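Local coordinates for PUA domain-containing protein (Archaeoglobus fulgidus DSM 4304, PDB 2Q07) that probably binds RNA through its PUA domain and is thought to act in archaeosine-tRNA biosynthesis, although its own function has not been established, at residues K220-L225 with R268-G273; G102-F107 with R125-R130; Y224-N229 with V261-N266; K280-A283 with I289-N292. All coordinates share one frame; numbering follows the deposited sequence.

Contact 1: residues K220-L225 with R268-G273; sequences KIAAYL and RIFGVG
Phe270 reaches across to the helix and overlaps Ala222 and Ala223 with one corner of its ring, CE1. Ala222 CB sits at the ring edge, near its plane, 4.2 Å from Phe270 CE1. On the next residue, the backbone takes part as well: CE1 of Phe270 lies 3.9 Å from Ala223 N, approaching obliquely, and 4.2 Å from Ala223 CB. The CB of Phe270 already points toward the helix, and the ring continues in that direction. The second point of packing is two residues along the strand, on the same side, where Val272 CG2 comes within 3.8 Å of Ala222 CB. Ala222 is therefore shared by an aromatic edge and a valine methyl, and its small side chain lets the helix come close: the short axes pass 8.8 Å apart at 106°, nearly perpendicular. No hydrogen bond crosses here; this is apolar packing that joins the helix of the pre-PUA region to the sheet of the PUA domain. Outside the two segments, the Phe270 ring also meets Phe297 and touches His265, while Val272 continues onto Ile217 and Val261. Helix 219-227, which leaves strand 214-217 of the preceding antiparallel sheet, thus lies across strand 270-275 of the PUA sheet, with strands 261-265 and 289-297 flanking the latter.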
loop_
_atom_site.group_PDB
_atom_site.type_symbol
_atom_site.label_atom_id
_atom_site.label_comp_id
_atom_site.label_asym_id
_atom_site.label_seq_id
_atom_site.Cartn_x
_atom_site.Cartn_y
_atom_site.Cartn_z
ATOM N N LYS A 220 -15.831 5.450 13.087
ATOM C CA LYS A 220 -16.718 4.992 12.019
ATOM C C LYS A 220 -16.246 3.721 11.328
ATOM O O LYS A 220 -17.040 2.809 11.091
ATOM C CB LYS A 220 -16.908 6.095 10.971
ATOM C CG LYS A 220 -16.639 7.495 11.493
ATOM C CD LYS A 220 -15.155 7.642 11.844
ATOM C CE LYS A 220 -14.836 8.923 12.558
ATOM N NZ LYS A 220 -13.447 8.839 13.071
ATOM N N ILE A 221 -14.956 3.654 11.006
ATOM C CA ILE A 221 -14.420 2.478 10.335
ATOM C C ILE A 221 -14.405 1.271 11.255
ATOM O O ILE A 221 -14.860 0.204 10.865
ATOM C CB ILE A 221 -12.993 2.725 9.792
ATOM C CG1 ILE A 221 -13.042 3.816 8.719
ATOM C CG2 ILE A 221 -12.425 1.437 9.223
ATOM C CD1 ILE A 221 -11.749 4.012 7.961
ATOM N N ALA A 222 -13.872 1.448 12.464
ATOM C CA ALA A 222 -13.826 0.383 13.463
ATOM C C ALA A 222 -15.249 -0.136 13.684
ATOM O O ALA A 222 -15.461 -1.341 13.847
ATOM C CB ALA A 222 -13.250 0.926 14.785
ATOM N N ALA A 223 -16.210 0.789 13.690
ATOM C CA ALA A 223 -17.623 0.461 13.874
ATOM C C ALA A 223 -18.081 -0.419 12.721
ATOM O O ALA A 223 -18.776 -1.413 12.924
ATOM C CB ALA A 223 -18.464 1.741 13.923
ATOM N N TYR A 224 -17.676 -0.052 11.511
ATOM C CA TYR A 224 -18.041 -0.825 10.335
ATOM C C TYR A 224 -17.444 -2.226 10.414
ATOM O O TYR A 224 -18.142 -3.210 10.172
ATOM C CB TYR A 224 -17.556 -0.134 9.062
ATOM C CG TYR A 224 -17.870 -0.920 7.813
ATOM C CD1 TYR A 224 -19.165 -0.943 7.288
ATOM C CD2 TYR A 224 -16.883 -1.661 7.166
ATOM C CE1 TYR A 224 -19.468 -1.681 6.149
ATOM C CE2 TYR A 224 -17.175 -2.406 6.023
ATOM C CZ TYR A 224 -18.468 -2.410 5.521
ATOM O OH TYR A 224 -18.759 -3.133 4.386
ATOM N N LEU A 225 -16.156 -2.317 10.752
ATOM C CA LEU A 225 -15.480 -3.616 10.866
ATOM C C LEU A 225 -16.132 -4.491 11.947
ATOM O O LEU A 225 -16.251 -5.710 11.790
ATOM C CB LEU A 225 -13.985 -3.425 11.193
ATOM C CG LEU A 225 -13.090 -2.695 10.175
ATOM C CD1 LEU A 225 -11.718 -2.425 10.781
ATOM C CD2 LEU A 225 -12.959 -3.535 8.924
ATOM N N ARG A 268 -19.926 -2.915 26.756
ATOM C CA ARG A 268 -19.952 -1.479 27.023
ATOM C C ARG A 268 -19.073 -0.632 26.105
ATOM O O ARG A 268 -19.294 0.571 25.977
ATOM C CB ARG A 268 -19.554 -1.197 28.475
ATOM C CG ARG A 268 -18.082 -1.445 28.763
ATOM C CD ARG A 268 -17.605 -0.701 30.005
ATOM N NE ARG A 268 -18.241 -1.167 31.235
ATOM C CZ ARG A 268 -17.954 -0.692 32.443
ATOM N NH1 ARG A 268 -17.043 0.265 32.581
ATOM N NH2 ARG A 268 -18.574 -1.168 33.516
ATOM N N ILE A 269 -18.079 -1.245 25.472
ATOM C CA ILE A 269 -17.198 -0.493 24.593
ATOM C C ILE A 269 -16.609 -1.310 23.458
ATOM O O ILE A 269 -16.719 -2.539 23.410
ATOM C CB ILE A 269 -15.972 0.093 25.361
ATOM C CG1 ILE A 269 -15.097 -1.048 25.879
ATOM C CG2 ILE A 269 -16.420 0.955 26.533
ATOM C CD1 ILE A 269 -13.753 -0.598 26.398
ATOM N N PHE A 270 -15.987 -0.592 22.534
ATOM C CA PHE A 270 -15.272 -1.208 21.438
ATOM C C PHE A 270 -14.105 -0.267 21.189
ATOM O O PHE A 270 -14.179 0.916 21.524
ATOM C CB PHE A 270 -16.164 -1.410 20.201
ATOM C CG PHE A 270 -16.554 -0.154 19.486
ATOM C CD1 PHE A 270 -15.922 0.204 18.294
ATOM C CD2 PHE A 270 -17.606 0.628 19.950
ATOM C CE1 PHE A 270 -16.336 1.314 17.575
ATOM C CE2 PHE A 270 -18.035 1.742 19.241
ATOM C CZ PHE A 270 -17.402 2.088 18.049
ATOM N N GLY A 271 -13.010 -0.801 20.666
ATOM C CA GLY A 271 -11.851 0.033 20.423
ATOM C C GLY A 271 -10.940 -0.440 19.308
ATOM O O GLY A 271 -11.243 -1.387 18.583
ATOM N N VAL A 272 -9.815 0.248 19.181
ATOM C CA VAL A 272 -8.824 -0.039 18.155
ATOM C C VAL A 272 -7.503 -0.376 18.836
ATOM O O VAL A 272 -7.160 0.224 19.851
ATOM C CB VAL A 272 -8.613 1.198 17.246
ATOM C CG1 VAL A 272 -7.501 0.929 16.247
ATOM C CG2 VAL A 272 -9.908 1.542 16.523
ATOM N N GLY A 273 -6.778 -1.341 18.280
ATOM C CA GLY A 273 -5.494 -1.722 18.837
ATOM C C GLY A 273 -4.630 -2.483 17.845
ATOM O O GLY A 273 -5.040 -2.747 16.713
#

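Contact 2: residues G102-F107 with R125-R130; sequences GWLKRF and RKVVER
Leu104 and Val127 make the main apolar contact, methyl against methyl, with Leu104 CD2 4.0 Å from Val127 CG1, the leucine branch meeting the valine at a slant. CD2 of Leu104 also lies 4.4 Å from Val128 CG2, so one leucine branch meets both valines. With its CG anti to the backbone N (chi1 172°), Leu104 holds this branch out toward the second helix. All three residues are buried.

Among the charged pairs, Arg125 NE and Glu129 OE2 form a salt bridge at 3.6 Å, one turn apart within their helix. Two more connect the helices and their ends: Arg130 bridges to Glu94 at the start of helix 94-111, and Lys105 to Glu134 just past helix 123-132.

Of the flat groups, Arg106 lies over Trp103 on the far side of its helix, its NE 4.0 Å above the indole plane and shifted toward the rim; Phe18 stacks on the same tryptophan.

Beneath the helices lies the mixed sheet of this probably UDG-like domain: Leu104 rests on Ile63, Ile65 and Val70, and Val128 also touches Ile65. Helix 94-111 leads into strand 115-118, and helix 123-132 then forms the beta-alpha-beta crossover from that strand to the parallel strand 138-141.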
loop_
_atom_site.group_PDB
_atom_site.type_symbol
_atom_site.label_atom_id
_atom_site.label_comp_id
_atom_site.label_asym_id
_atom_site.label_seq_id
_atom_site.Cartn_x
_atom_site.Cartn_y
_atom_site.Cartn_z
ATOM N N GLY A 102 9.872 -11.830 -11.913
ATOM C CA GLY A 102 8.727 -12.674 -11.608
ATOM C C GLY A 102 7.591 -11.893 -10.971
ATOM O O GLY A 102 6.445 -11.988 -11.420
ATOM N N TRP A 103 7.904 -11.118 -9.934
ATOM C CA TRP A 103 6.886 -10.321 -9.262
ATOM C C TRP A 103 6.395 -9.138 -10.084
ATOM O O TRP A 103 5.190 -8.861 -10.121
ATOM C CB TRP A 103 7.392 -9.854 -7.893
ATOM C CG TRP A 103 7.311 -10.967 -6.886
ATOM C CD1 TRP A 103 8.353 -11.642 -6.317
ATOM C CD2 TRP A 103 6.116 -11.605 -6.418
ATOM N NE1 TRP A 103 7.876 -12.670 -5.529
ATOM C CE2 TRP A 103 6.508 -12.666 -5.572
ATOM C CE3 TRP A 103 4.748 -11.382 -6.636
ATOM C CZ2 TRP A 103 5.578 -13.510 -4.940
ATOM C CZ3 TRP A 103 3.824 -12.218 -6.009
ATOM C CH2 TRP A 103 4.248 -13.272 -5.169
ATOM N N LEU A 104 7.314 -8.452 -10.762
ATOM C CA LEU A 104 6.927 -7.314 -11.585
ATOM C C LEU A 104 5.905 -7.751 -12.633
ATOM O O LEU A 104 4.912 -7.045 -12.879
ATOM C CB LEU A 104 8.147 -6.700 -12.286
ATOM C CG LEU A 104 7.815 -5.609 -13.319
ATOM C CD1 LEU A 104 7.129 -4.419 -12.637
ATOM C CD2 LEU A 104 9.093 -5.146 -14.021
ATOM N N LYS A 105 6.153 -8.911 -13.245
ATOM C CA LYS A 105 5.255 -9.457 -14.255
ATOM C C LYS A 105 3.854 -9.657 -13.692
ATOM O O LYS A 105 2.862 -9.383 -14.366
ATOM C CB LYS A 105 5.755 -10.803 -14.794
ATOM C CG LYS A 105 4.818 -11.355 -15.872
ATOM C CD LYS A 105 5.402 -12.500 -16.681
ATOM C CE LYS A 105 5.289 -13.826 -15.964
ATOM N NZ LYS A 105 5.602 -14.950 -16.892
ATOM N N ARG A 106 3.783 -10.157 -12.459
ATOM C CA ARG A 106 2.503 -10.393 -11.800
ATOM C C ARG A 106 1.673 -9.134 -11.666
ATOM O O ARG A 106 0.476 -9.151 -11.925
ATOM C CB ARG A 106 2.732 -11.008 -10.424
ATOM C CG ARG A 106 3.489 -12.305 -10.516
ATOM C CD ARG A 106 3.272 -13.168 -9.306
ATOM N NE ARG A 106 4.037 -14.403 -9.415
ATOM C CZ ARG A 106 3.887 -15.441 -8.605
ATOM N NH1 ARG A 106 2.991 -15.391 -7.624
ATOM N NH2 ARG A 106 4.635 -16.523 -8.773
ATOM N N PHE A 107 2.307 -8.035 -11.266
ATOM C CA PHE A 107 1.594 -6.769 -11.124
ATOM C C PHE A 107 1.153 -6.210 -12.479
ATOM O O PHE A 107 0.066 -5.658 -12.607
ATOM C CB PHE A 107 2.468 -5.743 -10.400
ATOM C CG PHE A 107 2.512 -5.932 -8.907
ATOM C CD1 PHE A 107 3.691 -6.311 -8.275
ATOM C CD2 PHE A 107 1.383 -5.704 -8.133
ATOM C CE1 PHE A 107 3.745 -6.456 -6.894
ATOM C CE2 PHE A 107 1.424 -5.847 -6.743
ATOM C CZ PHE A 107 2.604 -6.223 -6.124
ATOM N N ARG A 125 16.609 -2.138 -16.641
ATOM C CA ARG A 125 16.108 -2.491 -17.958
ATOM C C ARG A 125 16.191 -3.999 -18.150
ATOM O O ARG A 125 15.342 -4.595 -18.817
ATOM C CB ARG A 125 16.896 -1.771 -19.055
ATOM C CG ARG A 125 16.457 -0.330 -19.261
ATOM C CD ARG A 125 16.963 0.236 -20.575
ATOM N NE ARG A 125 16.783 -0.708 -21.674
ATOM C CZ ARG A 125 16.773 -0.367 -22.959
ATOM N NH1 ARG A 125 16.927 0.902 -23.314
ATOM N NH2 ARG A 125 16.616 -1.300 -23.888
ATOM N N LYS A 126 17.213 -4.616 -17.562
ATOM C CA LYS A 126 17.373 -6.060 -17.663
ATOM C C LYS A 126 16.172 -6.746 -17.025
ATOM O O LYS A 126 15.683 -7.751 -17.532
ATOM C CB LYS A 126 18.651 -6.518 -16.960
ATOM C CG LYS A 126 19.933 -6.180 -17.697
ATOM C CD LYS A 126 21.126 -6.818 -16.996
ATOM C CE LYS A 126 22.397 -6.684 -17.820
ATOM N NZ LYS A 126 23.552 -7.354 -17.154
ATOM N N VAL A 127 15.704 -6.204 -15.905
ATOM C CA VAL A 127 14.548 -6.773 -15.224
ATOM C C VAL A 127 13.344 -6.677 -16.165
ATOM O O VAL A 127 12.672 -7.671 -16.431
ATOM C CB VAL A 127 14.244 -6.005 -13.909
ATOM C CG1 VAL A 127 12.866 -6.371 -13.389
ATOM C CG2 VAL A 127 15.310 -6.325 -12.855
ATOM N N VAL A 128 13.094 -5.476 -16.677
ATOM C CA VAL A 128 11.972 -5.233 -17.582
ATOM C C VAL A 128 12.090 -6.069 -18.856
ATOM O O VAL A 128 11.103 -6.642 -19.345
ATOM C CB VAL A 128 11.893 -3.736 -17.949
ATOM C CG1 VAL A 128 10.705 -3.472 -18.864
ATOM C CG2 VAL A 128 11.786 -2.907 -16.676
ATOM N N GLU A 129 13.299 -6.148 -19.393
ATOM C CA GLU A 129 13.519 -6.922 -20.604
ATOM C C GLU A 129 13.058 -8.360 -20.424
ATOM O O GLU A 129 12.510 -8.955 -21.347
ATOM C CB GLU A 129 14.995 -6.867 -21.006
ATOM C CG GLU A 129 15.335 -5.603 -21.794
ATOM C CD GLU A 129 16.823 -5.383 -21.936
ATOM O OE1 GLU A 129 17.540 -6.357 -22.238
ATOM O OE2 GLU A 129 17.275 -4.234 -21.750
ATOM N N ARG A 130 13.260 -8.910 -19.228
ATOM C CA ARG A 130 12.831 -10.272 -18.938
ATOM C C ARG A 130 11.316 -10.401 -19.035
ATOM O O ARG A 130 10.801 -11.382 -19.563
ATOM C CB ARG A 130 13.254 -10.686 -17.526
ATOM C CG ARG A 130 14.731 -10.960 -17.334
ATOM C CD ARG A 130 15.190 -12.200 -18.108
ATOM N NE ARG A 130 16.420 -12.758 -17.543
ATOM C CZ ARG A 130 16.467 -13.488 -16.432
ATOM N NH1 ARG A 130 15.353 -13.760 -15.768
ATOM N NH2 ARG A 130 17.628 -13.941 -15.976
#

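Contact 3: residues Y224-N229 with V261-N266; sequences YLLEKN and VVVFHN
Leu226 packs tightly on His265, with its CD1 methyl over one face of the imidazole. CD1 stands 3.4 Å from the ring centroid, 26° off the normal, a CH-pi contact displaced toward the rim on the ND1 side. The 3.1 Å from Leu226 CD1 to His265 ND1 is unusually short and may reflect inaccuracy in the model. Leu226 points its CG anti to the backbone N (chi1 -175°), which carries the methyl to the strand although the side chain starts off beside it.

This tight pair is partly exposed, whereas the more relaxed packing of Leu225 and Val263 is buried. Val263 spreads its two methyls between neighbouring helix residues: CG2 is 3.9 Å from Leu225 CD1, and CG1 is 4.2 Å from Leu226 CB. Past Leu226 the segment turns to solvent, with Glu227, Lys228 and Asn229 exposed. Lys228 CG folds back over a face of the Tyr224 ring, and a Schellman motif with Asn229 at C-prime ends the helix.

Strand 261-265 runs between strands 270-275 and 232-235 in the PUA sheet. The end of helix 219-227 lies over it: Leu225 also packs on Ile217 of strand 214-217, and Leu226 on Phe270 and Thr232.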
loop_
_atom_site.group_PDB
_atom_site.type_symbol
_atom_site.label_atom_id
_atom_site.label_comp_id
_atom_site.label_asym_id
_atom_site.label_seq_id
_atom_site.Cartn_x
_atom_site.Cartn_y
_atom_site.Cartn_z
ATOM N N TYR A 224 -17.676 -0.052 11.511
ATOM C CA TYR A 224 -18.041 -0.825 10.335
ATOM C C TYR A 224 -17.444 -2.226 10.414
ATOM O O TYR A 224 -18.142 -3.210 10.172
ATOM C CB TYR A 224 -17.556 -0.134 9.062
ATOM C CG TYR A 224 -17.870 -0.920 7.813
ATOM C CD1 TYR A 224 -19.165 -0.943 7.288
ATOM C CD2 TYR A 224 -16.883 -1.661 7.166
ATOM C CE1 TYR A 224 -19.468 -1.681 6.149
ATOM C CE2 TYR A 224 -17.175 -2.406 6.023
ATOM C CZ TYR A 224 -18.468 -2.410 5.521
ATOM O OH TYR A 224 -18.759 -3.133 4.386
ATOM N N LEU A 225 -16.156 -2.317 10.752
ATOM C CA LEU A 225 -15.480 -3.616 10.866
ATOM C C LEU A 225 -16.132 -4.491 11.947
ATOM O O LEU A 225 -16.251 -5.710 11.790
ATOM C CB LEU A 225 -13.985 -3.425 11.193
ATOM C CG LEU A 225 -13.090 -2.695 10.175
ATOM C CD1 LEU A 225 -11.718 -2.425 10.781
ATOM C CD2 LEU A 225 -12.959 -3.535 8.924
ATOM N N LEU A 226 -16.543 -3.864 13.042
ATOM C CA LEU A 226 -17.191 -4.573 14.139
ATOM C C LEU A 226 -18.508 -5.161 13.638
ATOM O O LEU A 226 -18.838 -6.307 13.935
ATOM C CB LEU A 226 -17.454 -3.614 15.307
ATOM C CG LEU A 226 -18.014 -4.210 16.604
ATOM C CD1 LEU A 226 -17.084 -5.303 17.100
ATOM C CD2 LEU A 226 -18.159 -3.124 17.655
ATOM N N GLU A 227 -19.249 -4.367 12.870
ATOM C CA GLU A 227 -20.524 -4.793 12.296
ATOM C C GLU A 227 -20.350 -6.037 11.439
ATOM O O GLU A 227 -21.038 -7.043 11.629
ATOM C CB GLU A 227 -21.107 -3.696 11.404
ATOM C CG GLU A 227 -21.934 -2.645 12.098
ATOM C CD GLU A 227 -22.310 -1.517 11.152
ATOM O OE1 GLU A 227 -22.842 -1.810 10.058
ATOM O OE2 GLU A 227 -22.070 -0.342 11.502
ATOM N N LYS A 228 -19.434 -5.952 10.480
ATOM C CA LYS A 228 -19.179 -7.058 9.568
ATOM C C LYS A 228 -18.382 -8.163 10.248
ATOM O O LYS A 228 -17.953 -9.118 9.609
ATOM C CB LYS A 228 -18.443 -6.541 8.329
ATOM C CG LYS A 228 -19.161 -5.391 7.641
ATOM C CD LYS A 228 -20.599 -5.765 7.313
ATOM C CE LYS A 228 -21.348 -4.619 6.648
ATOM N NZ LYS A 228 -22.795 -4.932 6.469
ATOM N N ASN A 229 -18.206 -8.022 11.555
ATOM C CA ASN A 229 -17.483 -8.989 12.366
ATOM C C ASN A 229 -16.173 -9.474 11.753
ATOM O O ASN A 229 -15.915 -10.679 11.698
ATOM C CB ASN A 229 -18.379 -10.190 12.662
ATOM C CG ASN A 229 -18.376 -10.566 14.128
ATOM O OD1 ASN A 229 -17.329 -10.871 14.698
ATOM N ND2 ASN A 229 -19.554 -10.537 14.751
ATOM N N VAL A 261 -4.191 -4.435 12.736
ATOM C CA VAL A 261 -5.023 -3.507 13.485
ATOM C C VAL A 261 -6.320 -4.285 13.686
ATOM O O VAL A 261 -6.906 -4.800 12.723
ATOM C CB VAL A 261 -5.322 -2.207 12.694
ATOM C CG1 VAL A 261 -6.376 -1.378 13.424
ATOM C CG2 VAL A 261 -4.059 -1.388 12.538
ATOM N N VAL A 262 -6.755 -4.391 14.935
ATOM C CA VAL A 262 -7.971 -5.120 15.242
ATOM C C VAL A 262 -8.940 -4.238 16.012
ATOM O O VAL A 262 -8.560 -3.217 16.576
ATOM C CB VAL A 262 -7.671 -6.392 16.081
ATOM C CG1 VAL A 262 -6.699 -7.298 15.327
ATOM C CG2 VAL A 262 -7.106 -6.011 17.440
ATOM N N VAL A 263 -10.205 -4.637 16.016
ATOM C CA VAL A 263 -11.235 -3.907 16.722
ATOM C C VAL A 263 -11.763 -4.822 17.816
ATOM O O VAL A 263 -12.412 -5.830 17.526
ATOM C CB VAL A 263 -12.390 -3.524 15.778
ATOM C CG1 VAL A 263 -13.529 -2.907 16.570
ATOM C CG2 VAL A 263 -11.886 -2.562 14.708
ATOM N N PHE A 264 -11.460 -4.482 19.068
ATOM C CA PHE A 264 -11.912 -5.266 20.214
ATOM C C PHE A 264 -13.239 -4.706 20.721
ATOM O O PHE A 264 -13.591 -3.566 20.413
ATOM C CB PHE A 264 -10.854 -5.239 21.326
ATOM C CG PHE A 264 -10.548 -3.860 21.856
ATOM C CD1 PHE A 264 -11.358 -3.271 22.831
ATOM C CD2 PHE A 264 -9.445 -3.155 21.387
ATOM C CE1 PHE A 264 -11.070 -1.998 23.332
ATOM C CE2 PHE A 264 -9.145 -1.888 21.871
ATOM C CZ PHE A 264 -9.960 -1.303 22.850
ATOM N N HIS A 265 -13.982 -5.504 21.488
ATOM C CA HIS A 265 -15.274 -5.055 21.999
ATOM C C HIS A 265 -15.887 -5.952 23.092
ATOM O O HIS A 265 -15.555 -7.127 23.206
ATOM C CB HIS A 265 -16.281 -4.981 20.842
ATOM C CG HIS A 265 -16.632 -6.323 20.270
ATOM N ND1 HIS A 265 -15.811 -6.996 19.391
ATOM C CD2 HIS A 265 -17.684 -7.144 20.505
ATOM C CE1 HIS A 265 -16.341 -8.175 19.109
ATOM N NE2 HIS A 265 -17.477 -8.289 19.773
ATOM N N ASN A 266 -16.767 -5.360 23.895
ATOM C CA ASN A 266 -17.527 -6.073 24.921
ATOM C C ASN A 266 -18.898 -5.398 25.004
ATOM O O ASN A 266 -19.274 -4.657 24.098
ATOM C CB ASN A 266 -16.830 -6.093 26.291
ATOM C CG ASN A 266 -16.448 -4.725 26.798
ATOM O OD1 ASN A 266 -17.173 -3.748 26.632
ATOM N ND2 ASN A 266 -15.308 -4.660 27.459
#

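Contact 4: residues K280-A283 with I289-N292; sequences KEMA and IAIN
Ala290 presents the flat group of this contact, its peptide carbonyl, and the end of Met282 meets it at the oxygen. The terminal methyl CE of Met282, a selenomethionine here, is 3.5 Å from Ala290 O, lying obliquely beyond the oxygen and tilted well out of the peptide plane. Nearer its root, the same side chain touches the same residue again, with Met282 CG 4.0 Å from Ala290 CB. Its far end goes on to Ile291, where CE of Met282 lies 4.0 Å from Ile291 CG1, the two side chains crossing at about a right angle. One long side chain can serve all these points because it is extended beyond CG (chi2 -178°), which carries selenium and methyl from the helix over Ala290 to Ile291. The segments are joined by this buried packing alone, without a hydrogen bond between them.

Ala290 and Ile291 both face Ile244, forming a classic beta bulge, with Ala290 CB pointing to the helix and the end of Ile291 swinging toward it. Around Met282 lie Val233, Val249 and Ala252, with Ile256 and Met277 from loops. Through Met282 the short helix 279-282 thus packs against strands 232-235 and 249-252 of the PUA domain, while strand 289-297 runs between strands 243-245 and 270-275.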
loop_
_atom_site.group_PDB
_atom_site.type_symbol
_atom_site.label_atom_id
_atom_site.label_comp_id
_atom_site.label_asym_id
_atom_site.label_seq_id
_atom_site.Cartn_x
_atom_site.Cartn_y
_atom_site.Cartn_z
ATOM N N LYS A 280 -5.544 -16.942 16.475
ATOM C CA LYS A 280 -5.583 -18.303 17.005
ATOM C C LYS A 280 -5.005 -18.345 18.417
ATOM O O LYS A 280 -5.554 -18.992 19.305
ATOM C CB LYS A 280 -4.765 -19.234 16.107
ATOM C CG LYS A 280 -4.831 -18.908 14.620
ATOM C CD LYS A 280 -3.774 -19.690 13.844
ATOM C CE LYS A 280 -3.674 -19.222 12.397
ATOM N NZ LYS A 280 -3.290 -17.783 12.307
ATOM N N GLU A 281 -3.882 -17.660 18.611
ATOM C CA GLU A 281 -3.210 -17.608 19.906
ATOM C C GLU A 281 -4.048 -16.903 20.968
ATOM O O GLU A 281 -3.963 -17.232 22.152
ATOM C CB GLU A 281 -1.860 -16.899 19.762
ATOM C CG GLU A 281 -0.652 -17.832 19.694
ATOM C CD GLU A 281 -0.221 -18.355 21.067
ATOM O OE1 GLU A 281 0.761 -19.129 21.130
ATOM O OE2 GLU A 281 -0.856 -17.992 22.082
HETATM N N MSE A 282 -4.847 -15.928 20.544
HETATM C CA MSE A 282 -5.703 -15.179 21.461
HETATM C C MSE A 282 -6.789 -16.078 22.025
HETATM O O MSE A 282 -6.939 -16.205 23.240
HETATM C CB MSE A 282 -6.365 -14.001 20.746
HETATM C CG MSE A 282 -5.453 -12.830 20.456
HETATM SE SE MSE A 282 -6.433 -11.388 19.621
HETATM C CE MSE A 282 -4.969 -10.499 18.729
ATOM N N ALA A 283 -7.552 -16.689 21.126
ATOM C CA ALA A 283 -8.631 -17.585 21.515
ATOM C C ALA A 283 -8.037 -18.919 21.954
ATOM O O ALA A 283 -8.764 -19.858 22.279
ATOM C CB ALA A 283 -9.582 -17.791 20.344
ATOM N N ILE A 289 0.800 -10.843 26.062
ATOM C CA ILE A 289 0.036 -9.675 25.634
ATOM C C ILE A 289 -0.665 -9.945 24.307
ATOM O O ILE A 289 -0.024 -10.260 23.309
ATOM C CB ILE A 289 0.946 -8.437 25.469
ATOM C CG1 ILE A 289 1.543 -8.044 26.824
ATOM C CG2 ILE A 289 0.149 -7.281 24.882
ATOM C CD1 ILE A 289 2.536 -6.877 26.752
ATOM N N ALA A 290 -1.988 -9.809 24.304
ATOM C CA ALA A 290 -2.777 -10.056 23.106
ATOM C C ALA A 290 -2.922 -8.829 22.211
ATOM O O ALA A 290 -2.769 -8.927 20.988
ATOM C CB ALA A 290 -4.153 -10.575 23.494
ATOM N N ILE A 291 -3.208 -7.677 22.816
ATOM C CA ILE A 291 -3.401 -6.452 22.050
ATOM C C ILE A 291 -2.876 -5.191 22.730
ATOM O O ILE A 291 -3.072 -4.989 23.923
ATOM C CB ILE A 291 -4.898 -6.191 21.785
ATOM C CG1 ILE A 291 -5.553 -7.408 21.136
ATOM C CG2 ILE A 291 -5.056 -4.950 20.917
ATOM C CD1 ILE A 291 -7.052 -7.255 20.933
ATOM N N ASN A 292 -2.212 -4.343 21.956
ATOM C CA ASN A 292 -1.728 -3.071 22.468
ATOM C C ASN A 292 -2.838 -2.086 22.082
ATOM O O ASN A 292 -3.056 -1.809 20.904
ATOM C CB ASN A 292 -0.399 -2.701 21.807
ATOM C CG ASN A 292 0.736 -3.646 22.207
ATOM O OD1 ASN A 292 1.184 -3.643 23.353
ATOM N ND2 ASN A 292 1.194 -4.462 21.263
#

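Contacts 1 and 3 are two halves of one interface, their centres 5 Å apart: helix 219-227 lies over adjacent strands of the PUA sheet, which are tied together by backbone pairs such as Gly271 N to Phe264 O at 2.8 Å. Contact 4 belongs to the same sheet, its centre about 17 Å from that of contact 1 and 15 Å from that of contact 3. Ile291 bridges them, its CD1 packing 3.7 Å from Val262 CG2 of contact 3. Contact 2 stands apart in the probably UDG-like domain, its centre 41 Å from that of contact 1 and 39 Å from those of contacts 3 and 4. No ligand marks an active site near any of the four.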